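Local coordinates for penicillin-binding protein 2 (Pbp2) (Helicobacter pylori, PDB 5LP5) that associates with MreC in bacterial cell wall synthesis and probably acts on peptidoglycan peptides as a penicillin-binding transpeptidase or carboxypeptidase, at residues Thr57-Glu62 with Glu263-Gly268; Asn156-His161 with Arg238-Ala243; Ile407-Leu412 with Gln420-Gly425. All coordinates share one frame; numbering follows the deposited sequence.

Interaction 1 (Thr57-Glu62 with Glu263-Gly268); sequences TDRNDE and ELLVAG
Arg59 and Glu263 form a salt bridge in which both terminal nitrogens of the guanidinium converge on one carboxylate oxygen. NH2 lies 2.7 Å from OE1 of Glu263, and NH1 of Arg59 reaches the same OE1 at 2.9 Å. The oxygen sits close to the guanidinium plane, yet the two flat groups stand 81° apart. As a result NH2 takes the syn lone pair of OE1, whereas NH1 comes in from above the carboxylate plane. NH1 also donates to the backbone oxygen of Ser234, a second bond that helps fix the rotation of the guanidinium. Arginine suits the place because its long chain, with CG anti to the backbone N (chi1 -178°), spans the gap and then offers several N-H groups. Glu263, extended beyond CG, meets it from a buried position.

The contact joins two parts of the penicillin-binding protein. Arg59 belongs to a type I turn, Asp58 to Asp61, closed by Asp61 N and Asp58 O at 3.0 Å, in the N-terminal region. The partners come from the chain of strand 264-270, an outer strand of the antiparallel sheet of the transpeptidase domain. Here Leu265 and Val266 both face Val256, a classic beta bulge. Asp58 suits the head of the turn because its OD2 accepts from Asn60 N, an Asx turn; OD1 separately binds Lys237 N, where helix 237-246 begins.

Leu265 lays its CD2 methyl over one face of the Arg59 guanidinium, 3.5 Å above the plane and offset toward the rim. This methyl lies 3.7 Å from NH1 of Arg59, and CZ, NE and CD of the arginine are all within 4.0 Å of it. A branched aliphatic chain can lie against that flat face while leaving the N-H edge to the glutamate.

Interaction 2 (Asn156-His161 with Arg238-Ala243); sequences NALASH and RLQKEA
The carboxamide of Gln240 has the methyl of Ala159 over one face, with CB of Ala159 4.1 Å from CD of Gln240. Leu158 CD1 lies beside NE2 of Gln240, 4.0 Å away. Helix 237-246 packs with helix 572-584 against the five-stranded antiparallel sheet of the transpeptidase domain, here on its outer strand 264-270; Leu239 and Ala243 touch both that strand and helix 572-584, while Gln240 turns to meet the 156-161 loop of the N-terminal region.

The amide reaches both partners because its chain bends at chi2 (-93°), which turns the amide toward Ala159. Its oxygen, OE1, accepts from the backbone N of Ala267, a bond that anchors the buried amide. Glutamine suits this place by combining a polar end for a strand N-H with an aliphatic stem for leucine. NE2 stands 3.7 Å from Ala159 N, a packing approach only.

Ala157 to Ser160 make a type II turn, and Ala159 is also the N-cap of helix 160-163. Its backbone has positive phi (58°), and its single methyl is small enough to lie against the glutamine amide. Just beyond, Ser160 OG and His161 ND1 both bond to Glu272 OE1, so the start of this short helix is tied to the chain that follows strand 264-270.

Leu158 supplies the aliphatic half of the contact. A chi1 of -174° swings its branch away from its own N and toward the helix. The same CD1 methyl that flanks the amide meets CB of Gln240 at 3.8 Å. Lys241, at the exposed margin, adds only the base of its extended side chain, its CG lying 4.1 Å from CD1 of Leu158.

Interaction 3 (Ile407-Leu412 with Gln420-Gly425); sequences IVPDNL and QDWRVG
A water molecule links the backbones of Asn411 and Gln420, donating to both carbonyl oxygens. It lies 2.6 Å from Asn411 O and 3.0 Å from Gln420 O, so the two chains are bridged without direct backbone pairing.

Trp422 carries the rest of the contact. A trans first torsion (-172°) carries its indole beneath the Asp410-Asn411 peptide. Asp410 C sits 3.5 Å above the ring plane, toward the rim, and Asn411 N lies over the same face. At the far end of the ring, CH2 of Trp422 meets CB of Pro409 at 3.9 Å. Tryptophan fits because one broad face can lie under the peptide while the far end of the ring still reaches Pro409, and proline adds an apolar surface without a backbone N-H of its own. Asn411 crosses nearer the ring's root: its OD1 stands 3.6 Å from CB of Trp422, with the amide turned 75° from the indole.

Asp410 is the N-cap of helix 411-418, its OD1 accepting from Trp413 N, a role well suited to a short acidic side chain. Trp422 NE1 bonds to Thr427 OG1 on helix 424-430. The indole thus wedges into the corner between these two consecutive helices of the transpeptidase domain, where it also touches Thr430 of the second and Ile380 of helix 380-389.

How the interactions relate
From the N terminus, the chain first passes residues 57-62, then 156-161, then reaches 238-243, which closes interaction 2; only at 263-268 does interaction 1 close. Interaction 2 is therefore enclosed by interaction 1, and their centres lie 9 Å apart. They meet directly: Gln240 and Ala267 join helix 237-246 to strand 264-270, and Asn60 packs on Arg238. Together they tie two separate loops of the N-terminal region to the beginning of the transpeptidase domain. Interaction 3 follows in series, closing a short loop around helix 411-418 within that domain, with its centre about 40 Å from the other two centres.

Interaction 1 (Thr57-Glu62 with Glu263-Gly268)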
# COMPACT_ATOMS: atom_id res chain seq x y z
N THR A 57 1.59 -12.58 -0.19
CA THR A 57 0.52 -13.42 -0.69
C THR A 57 0.57 -14.85 -0.16
O THR A 57 1.63 -15.49 -0.11
CB THR A 57 0.45 -13.46 -2.24
OG1 THR A 57 1.77 -13.45 -2.81
CG2 THR A 57 -0.29 -12.28 -2.75
N ASP A 58 -0.60 -15.29 0.29
CA ASP A 58 -1.03 -16.69 0.41
C ASP A 58 -0.63 -17.63 -0.75
O ASP A 58 -0.33 -17.22 -1.87
CB ASP A 58 -2.57 -16.60 0.56
CG ASP A 58 -3.27 -17.91 0.49
OD1 ASP A 58 -3.66 -18.43 1.54
OD2 ASP A 58 -3.49 -18.39 -0.63
N ARG A 59 -0.65 -18.92 -0.45
CA ARG A 59 -0.38 -19.97 -1.43
C ARG A 59 -1.13 -19.79 -2.75
O ARG A 59 -0.59 -20.08 -3.80
CB ARG A 59 -0.82 -21.29 -0.81
CG ARG A 59 -0.60 -22.51 -1.64
CD ARG A 59 -0.81 -23.74 -0.79
NE ARG A 59 -0.00 -24.81 -1.36
CZ ARG A 59 1.31 -24.93 -1.20
NH1 ARG A 59 2.00 -24.08 -0.45
NH2 ARG A 59 1.93 -25.93 -1.79
N ASN A 60 -2.37 -19.33 -2.64
CA ASN A 60 -3.29 -19.21 -3.76
C ASN A 60 -3.54 -17.76 -4.13
O ASN A 60 -4.59 -17.43 -4.69
CB ASN A 60 -4.63 -19.86 -3.40
CG ASN A 60 -4.51 -21.35 -3.17
OD1 ASN A 60 -3.83 -22.05 -3.92
ND2 ASN A 60 -5.20 -21.84 -2.15
N ASP A 61 -2.59 -16.89 -3.80
CA ASP A 61 -2.65 -15.50 -4.23
C ASP A 61 -3.73 -14.67 -3.51
O ASP A 61 -4.15 -13.63 -4.01
CB ASP A 61 -2.82 -15.41 -5.77
CG ASP A 61 -1.69 -16.10 -6.53
OD1 ASP A 61 -0.53 -15.95 -6.11
OD2 ASP A 61 -1.97 -16.78 -7.55
N GLU A 62 -4.19 -15.10 -2.34
CA GLU A 62 -4.97 -14.21 -1.48
C GLU A 62 -4.02 -13.18 -0.83
O GLU A 62 -2.84 -13.46 -0.60
CB GLU A 62 -5.71 -15.01 -0.40
CG GLU A 62 -6.71 -16.03 -0.91
CD GLU A 62 -8.05 -15.44 -1.29
OE1 GLU A 62 -8.53 -14.51 -0.61
OE2 GLU A 62 -8.65 -15.92 -2.26
N GLU A 263 7.08 -27.03 3.32
CA GLU A 263 6.17 -25.91 3.25
C GLU A 263 5.20 -25.95 4.44
O GLU A 263 4.62 -26.99 4.75
CB GLU A 263 5.41 -25.89 1.91
CG GLU A 263 6.24 -25.39 0.74
CD GLU A 263 5.47 -25.29 -0.58
OE1 GLU A 263 4.34 -25.84 -0.67
OE2 GLU A 263 6.00 -24.65 -1.52
N LEU A 264 5.05 -24.80 5.10
CA LEU A 264 4.08 -24.66 6.17
C LEU A 264 2.75 -24.13 5.62
O LEU A 264 2.68 -23.03 5.07
CB LEU A 264 4.62 -23.74 7.26
CG LEU A 264 5.88 -24.29 7.94
CD1 LEU A 264 6.53 -23.22 8.78
CD2 LEU A 264 5.58 -25.52 8.78
N LEU A 265 1.71 -24.93 5.74
CA LEU A 265 0.39 -24.54 5.31
C LEU A 265 -0.35 -23.87 6.47
O LEU A 265 -1.18 -23.02 6.24
CB LEU A 265 -0.38 -25.76 4.81
CG LEU A 265 0.23 -26.58 3.65
CD1 LEU A 265 -0.61 -27.81 3.31
CD2 LEU A 265 0.40 -25.73 2.41
N VAL A 266 -0.06 -24.28 7.69
CA VAL A 266 -0.57 -23.60 8.88
C VAL A 266 0.57 -23.34 9.86
O VAL A 266 1.54 -24.09 9.92
CB VAL A 266 -1.63 -24.46 9.59
CG1 VAL A 266 -2.15 -23.77 10.83
CG2 VAL A 266 -2.77 -24.76 8.63
N ALA A 267 0.44 -22.25 10.61
CA ALA A 267 1.31 -21.90 11.74
C ALA A 267 0.53 -20.92 12.64
O ALA A 267 0.57 -19.69 12.46
CB ALA A 267 2.60 -21.28 11.26
N GLY A 268 -0.20 -21.49 13.58
CA GLY A 268 -0.95 -20.69 14.51
C GLY A 268 -0.27 -20.59 15.86
O GLY A 268 0.28 -21.57 16.33

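Interaction 2 (Asn156-His161 with Arg238-Ala243)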
# COMPACT_ATOMS: atom_id res chain seq x y z
N ASN A 156 -6.42 -8.97 9.55
CA ASN A 156 -6.16 -8.56 10.92
C ASN A 156 -5.22 -9.44 11.72
O ASN A 156 -4.00 -9.26 11.62
CB ASN A 156 -7.49 -8.34 11.65
CG ASN A 156 -8.21 -7.12 11.14
OD1 ASN A 156 -7.78 -5.99 11.34
ND2 ASN A 156 -9.26 -7.35 10.40
N ALA A 157 -5.76 -10.36 12.52
CA ALA A 157 -4.94 -11.18 13.43
C ALA A 157 -4.69 -12.58 12.88
O ALA A 157 -4.16 -13.45 13.57
CB ALA A 157 -5.58 -11.27 14.81
N LEU A 158 -5.05 -12.79 11.62
CA LEU A 158 -4.76 -14.05 10.98
C LEU A 158 -3.27 -14.16 10.77
O LEU A 158 -2.68 -13.29 10.14
CB LEU A 158 -5.49 -14.16 9.65
CG LEU A 158 -5.34 -15.54 9.00
CD1 LEU A 158 -6.15 -16.56 9.78
CD2 LEU A 158 -5.78 -15.48 7.55
N ALA A 159 -2.67 -15.21 11.32
CA ALA A 159 -1.26 -15.53 11.10
C ALA A 159 -0.36 -14.40 11.54
O ALA A 159 0.75 -14.23 11.03
CB ALA A 159 -1.00 -15.86 9.63
N SER A 160 -0.84 -13.63 12.50
CA SER A 160 -0.10 -12.48 12.98
C SER A 160 1.33 -12.83 13.39
O SER A 160 2.22 -11.99 13.27
CB SER A 160 -0.85 -11.81 14.14
OG SER A 160 -0.77 -12.55 15.36
N HIS A 161 1.55 -14.05 13.86
CA HIS A 161 2.87 -14.45 14.32
C HIS A 161 3.75 -14.96 13.18
O HIS A 161 4.93 -15.18 13.36
CB HIS A 161 2.79 -15.47 15.47
CG HIS A 161 2.40 -14.88 16.79
ND1 HIS A 161 1.12 -14.96 17.29
CD2 HIS A 161 3.13 -14.20 17.71
CE1 HIS A 161 1.07 -14.36 18.46
NE2 HIS A 161 2.27 -13.88 18.74
N ARG A 238 -7.54 -20.62 4.07
CA ARG A 238 -8.68 -21.37 4.58
C ARG A 238 -8.24 -22.25 5.75
O ARG A 238 -8.87 -22.26 6.80
CB ARG A 238 -9.29 -22.23 3.48
CG ARG A 238 -9.94 -21.41 2.37
CD ARG A 238 -10.10 -22.20 1.08
NE ARG A 238 -8.81 -22.59 0.53
CZ ARG A 238 -8.63 -23.43 -0.48
NH1 ARG A 238 -9.67 -23.98 -1.09
NH2 ARG A 238 -7.41 -23.73 -0.89
N LEU A 239 -7.15 -22.97 5.54
CA LEU A 239 -6.60 -23.85 6.57
C LEU A 239 -6.24 -23.10 7.86
O LEU A 239 -6.42 -23.65 8.94
CB LEU A 239 -5.37 -24.58 6.05
CG LEU A 239 -5.61 -25.62 4.95
CD1 LEU A 239 -4.27 -26.24 4.55
CD2 LEU A 239 -6.58 -26.70 5.39
N GLN A 240 -5.73 -21.87 7.75
CA GLN A 240 -5.42 -21.06 8.93
C GLN A 240 -6.68 -20.58 9.64
O GLN A 240 -6.71 -20.49 10.87
CB GLN A 240 -4.56 -19.84 8.59
CG GLN A 240 -3.05 -20.09 8.68
CD GLN A 240 -2.41 -19.73 10.02
OE1 GLN A 240 -1.35 -20.24 10.31
NE2 GLN A 240 -3.02 -18.84 10.80
N LYS A 241 -7.72 -20.27 8.89
CA LYS A 241 -8.96 -19.88 9.53
C LYS A 241 -9.54 -21.05 10.31
O LYS A 241 -10.11 -20.84 11.39
CB LYS A 241 -9.97 -19.32 8.53
CG LYS A 241 -9.66 -17.89 8.14
CD LYS A 241 -10.78 -17.24 7.37
CE LYS A 241 -10.35 -15.84 6.95
NZ LYS A 241 -11.39 -15.17 6.13
N GLU A 242 -9.37 -22.26 9.79
CA GLU A 242 -9.75 -23.47 10.50
C GLU A 242 -8.96 -23.56 11.78
O GLU A 242 -9.52 -23.76 12.86
CB GLU A 242 -9.50 -24.72 9.64
CG GLU A 242 -9.84 -26.05 10.32
CD GLU A 242 -11.28 -26.11 10.84
OE1 GLU A 242 -12.12 -25.30 10.41
OE2 GLU A 242 -11.57 -26.97 11.69
N ALA A 243 -7.65 -23.40 11.65
CA ALA A 243 -6.74 -23.42 12.79
C ALA A 243 -7.15 -22.43 13.87
O ALA A 243 -7.19 -22.78 15.03
CB ALA A 243 -5.33 -23.13 12.33

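Interaction 3 (Ile407-Leu412 with Gln420-Gly425)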
# COMPACT_ATOMS: atom_id res chain seq x y z
N ILE A 407 16.79 -27.89 24.41
CA ILE A 407 17.77 -28.48 25.27
C ILE A 407 17.50 -29.96 25.25
O ILE A 407 16.45 -30.40 25.70
CB ILE A 407 17.62 -27.98 26.72
CG1 ILE A 407 18.04 -26.52 26.81
CG2 ILE A 407 18.46 -28.83 27.66
CD1 ILE A 407 17.61 -25.86 28.09
N VAL A 408 18.44 -30.71 24.69
CA VAL A 408 18.45 -32.16 24.87
C VAL A 408 19.41 -32.46 26.02
O VAL A 408 20.63 -32.48 25.83
CB VAL A 408 18.87 -32.92 23.59
CG1 VAL A 408 19.08 -34.41 23.88
CG2 VAL A 408 17.81 -32.75 22.51
N PRO A 409 18.86 -32.68 27.22
CA PRO A 409 19.74 -32.75 28.37
C PRO A 409 20.67 -33.95 28.30
O PRO A 409 20.23 -35.06 27.96
CB PRO A 409 18.77 -32.88 29.55
CG PRO A 409 17.58 -33.55 28.95
CD PRO A 409 17.48 -33.02 27.57
N ASP A 410 21.95 -33.71 28.59
CA ASP A 410 22.92 -34.78 28.70
C ASP A 410 23.84 -34.57 29.92
O ASP A 410 23.62 -33.68 30.76
CB ASP A 410 23.68 -34.99 27.36
CG ASP A 410 24.70 -33.90 27.05
OD1 ASP A 410 24.88 -32.98 27.86
OD2 ASP A 410 25.34 -33.95 25.99
N ASN A 411 24.85 -35.42 30.00
CA ASN A 411 25.85 -35.40 31.05
C ASN A 411 26.54 -34.03 31.14
O ASN A 411 26.50 -33.34 32.15
CB ASN A 411 26.88 -36.48 30.68
CG ASN A 411 27.99 -36.61 31.67
OD1 ASN A 411 27.78 -36.47 32.87
ND2 ASN A 411 29.19 -36.90 31.18
N LEU A 412 27.15 -33.65 30.03
CA LEU A 412 27.98 -32.45 29.97
C LEU A 412 27.16 -31.20 30.14
O LEU A 412 27.69 -30.17 30.55
CB LEU A 412 28.71 -32.34 28.64
CG LEU A 412 29.88 -33.29 28.33
CD1 LEU A 412 29.46 -34.76 28.20
CD2 LEU A 412 30.55 -32.81 27.05
N GLN A 420 26.00 -30.32 38.75
CA GLN A 420 25.65 -31.55 39.45
C GLN A 420 25.82 -32.77 38.57
O GLN A 420 25.75 -32.65 37.36
CB GLN A 420 24.22 -31.47 39.93
CG GLN A 420 23.97 -30.23 40.75
CD GLN A 420 22.57 -30.17 41.29
OE1 GLN A 420 21.64 -30.74 40.70
NE2 GLN A 420 22.40 -29.50 42.44
N ASP A 421 26.05 -33.93 39.19
CA ASP A 421 26.31 -35.17 38.46
C ASP A 421 25.08 -35.68 37.71
O ASP A 421 23.95 -35.26 38.00
CB ASP A 421 26.81 -36.27 39.40
CG ASP A 421 28.29 -36.14 39.73
OD1 ASP A 421 29.04 -35.48 38.99
OD2 ASP A 421 28.71 -36.73 40.74
N TRP A 422 25.32 -36.57 36.73
CA TRP A 422 24.24 -37.16 35.94
C TRP A 422 23.80 -38.50 36.51
O TRP A 422 24.31 -39.55 36.11
CB TRP A 422 24.63 -37.33 34.47
CG TRP A 422 23.44 -37.75 33.61
CD1 TRP A 422 23.08 -39.03 33.25
CD2 TRP A 422 22.46 -36.89 33.04
NE1 TRP A 422 21.94 -39.00 32.49
CE2 TRP A 422 21.55 -37.70 32.33
CE3 TRP A 422 22.27 -35.50 33.05
CZ2 TRP A 422 20.45 -37.16 31.65
CZ3 TRP A 422 21.18 -34.98 32.36
CH2 TRP A 422 20.28 -35.81 31.68
N ARG A 423 22.86 -38.46 37.44
CA ARG A 423 22.34 -39.67 38.04
C ARG A 423 21.51 -40.43 37.01
O ARG A 423 20.97 -39.83 36.09
CB ARG A 423 21.52 -39.34 39.29
CG ARG A 423 22.32 -38.63 40.38
CD ARG A 423 21.38 -38.01 41.39
NE ARG A 423 20.44 -37.08 40.74
CZ ARG A 423 19.21 -36.78 41.19
NH1 ARG A 423 18.73 -37.34 42.30
NH2 ARG A 423 18.46 -35.93 40.51
N VAL A 424 21.48 -41.75 37.14
CA VAL A 424 20.59 -42.63 36.38
C VAL A 424 19.14 -42.11 36.26
O VAL A 424 18.51 -42.28 35.22
CB VAL A 424 20.61 -44.06 37.01
CG1 VAL A 424 20.27 -44.00 38.50
CG2 VAL A 424 19.66 -45.01 36.29
N GLY A 425 18.62 -41.48 37.32
CA GLY A 425 17.25 -40.95 37.32
C GLY A 425 17.02 -39.94 36.21
O GLY A 425 15.91 -39.82 35.68
O HOH W 1 25.99 -33.88 34.62